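Local coordinates for putative fimbrial associated sortase-like protein (Corynebacterium diphtheriae, PDB 6BWE), which catalyses pilus polymerization as a class C sortase, a cysteine transpeptidase that cross-links pilin subunits, seen here as the sortase domain of a lid mutant, at the interface of chains A and B. Sequence-based numbering; all coordinates share one arbitrary frame. Chains: chain A/B, Putative fimbrial associated sortase-like protein.

The interface of chains A and B. Residues chain A 36-37, 39-40, 63; chain B 54-55, 57-58, 60.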
loop_
_atom_site.group_PDB
_atom_site.type_symbol
_atom_site.label_atom_id
_atom_site.label_comp_id
_atom_site.label_asym_id
_atom_site.label_seq_id
_atom_site.Cartn_x
_atom_site.Cartn_y
_atom_site.Cartn_z
ATOM N N GLN A 36 6.288 8.673 10.675
ATOM C CA GLN A 36 7.252 7.688 10.165
ATOM C C GLN A 36 6.535 6.438 9.567
ATOM O O GLN A 36 6.872 5.969 8.449
ATOM C CB GLN A 36 8.214 7.261 11.272
ATOM C CG GLN A 36 9.188 6.172 10.824
ATOM C CD GLN A 36 10.237 5.804 11.839
ATOM O OE1 GLN A 36 11.449 6.002 11.625
ATOM N NE2 GLN A 36 9.802 5.226 12.921
ATOM N N TYR A 37 5.550 5.916 10.298
ATOM C CA TYR A 37 4.727 4.810 9.813
ATOM C C TYR A 37 4.134 5.177 8.438
ATOM O O TYR A 37 4.244 4.403 7.472
ATOM C CB TYR A 37 3.624 4.411 10.815
ATOM C CG TYR A 37 2.642 3.438 10.222
ATOM C CD1 TYR A 37 2.858 2.085 10.271
ATOM C CD2 TYR A 37 1.540 3.901 9.501
ATOM C CE1 TYR A 37 1.996 1.194 9.656
ATOM C CE2 TYR A 37 0.670 3.023 8.879
ATOM C CZ TYR A 37 0.886 1.682 8.948
ATOM O OH TYR A 37 -0.004 0.828 8.326
ATOM N N THR A 39 5.186 7.028 6.084
ATOM C CA THR A 39 6.135 6.972 4.954
ATOM C C THR A 39 6.161 5.610 4.304
ATOM O O THR A 39 6.552 5.493 3.131
ATOM C CB THR A 39 7.567 7.355 5.338
ATOM O OG1 THR A 39 8.135 6.362 6.202
ATOM C CG2 THR A 39 7.631 8.732 5.965
ATOM N N SER A 40 5.780 4.587 5.062
ATOM C CA SER A 40 5.749 3.193 4.580
ATOM C C SER A 40 4.477 2.838 3.796
ATOM O O SER A 40 4.409 1.770 3.196
ATOM C CB SER A 40 5.889 2.226 5.783
ATOM O OG SER A 40 4.646 2.073 6.490
ATOM N N ASP A 63 2.787 -3.532 13.588
ATOM C CA ASP A 63 3.309 -2.187 13.755
ATOM C C ASP A 63 2.232 -1.112 13.665
ATOM O O ASP A 63 2.203 -0.190 14.487
ATOM C CB ASP A 63 4.410 -1.891 12.747
ATOM C CG ASP A 63 5.163 -0.644 13.090
ATOM O OD1 ASP A 63 6.007 -0.681 14.036
ATOM O OD2 ASP A 63 4.908 0.393 12.443
ATOM N N ALA B 54 9.861 6.159 1.431
ATOM C CA ALA B 54 9.708 5.278 2.595
ATOM C C ALA B 54 10.917 5.380 3.561
ATOM O O ALA B 54 12.063 5.156 3.151
ATOM C CB ALA B 54 9.472 3.838 2.153
ATOM N N SER B 55 10.662 5.743 4.828
ATOM C CA SER B 55 11.715 5.787 5.823
ATOM C C SER B 55 12.212 4.361 5.974
ATOM O O SER B 55 11.429 3.423 6.151
ATOM C CB SER B 55 11.244 6.314 7.182
ATOM O OG SER B 55 12.223 6.054 8.184
ATOM N N ASN B 57 13.719 3.244 8.405
ATOM C CA ASN B 57 13.522 2.819 9.800
ATOM C C ASN B 57 12.070 2.653 10.262
ATOM O O ASN B 57 11.848 2.399 11.453
ATOM C CB ASN B 57 14.184 3.837 10.727
ATOM C CG ASN B 57 15.672 3.835 10.594
ATOM O OD1 ASN B 57 16.276 4.875 10.321
ATOM N ND2 ASN B 57 16.285 2.662 10.791
ATOM N N SER B 58 11.087 2.800 9.366
ATOM C CA SER B 58 9.687 2.489 9.743
ATOM C C SER B 58 9.573 0.992 10.053
ATOM O O SER B 58 10.347 0.145 9.511
ATOM C CB SER B 58 8.705 2.886 8.650
ATOM O OG SER B 58 8.795 1.970 7.568
ATOM N N PRO B 60 7.180 -1.189 9.118
ATOM C CA PRO B 60 6.906 -2.049 7.948
ATOM C C PRO B 60 8.084 -2.215 6.997
ATOM O O PRO B 60 8.258 -3.305 6.447
ATOM C CB PRO B 60 5.746 -1.355 7.261
ATOM C CG PRO B 60 5.035 -0.643 8.390
ATOM C CD PRO B 60 6.149 -0.133 9.261
HETATM O O HOH W 1 8.869 3.494 5.511
#
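A:Thr39, the last residue of helix 24-39, and A:Ser40 just after it meet the loop B:Ala54 to B:Ser58 and B:Pro60 in a small, mostly polar patch of a two-fold symmetric homodimer interface. With its twin it helps join the two copies in the deposited assembly, though the structure alone does not show that the dimer is biological; the patch lies about 28 Å from the active-site A:His127. A direct hydrogen bond runs from the backbone N-H of B:Ser55 to the A:Thr39 hydroxyl OG1 at 2.9 Å, 161° at the hydrogen. A:Thr39 OG1 sits between its own backbone N and carbonyl carbon (chi1 68°) and donates back to A:Gln36 O, 2.6 Å away in the carbonyl plane, which leaves its oxygen to accept from chain B. Water 1 joins A:Thr39 OG1 to B:Ser55 O and to B:Ser58 OG, its oxygen 2.6 Å from each of these two chain B atoms. A:Gln36 reaches out with an extended chain, CG anti to the backbone N (chi1 176°), and lays its CG alongside B:Ser58 CA; its OE1 ends 3.6 Å from B:Asn57 CB. At the apolar end, B:Pro60 crosses the A:Tyr37 side chain at about a right angle, its CG 3.8 Å from the ring atom CE1. A:Ser40 OG packs against that same proline CG while donating to A:Tyr37 O at 2.6 Å.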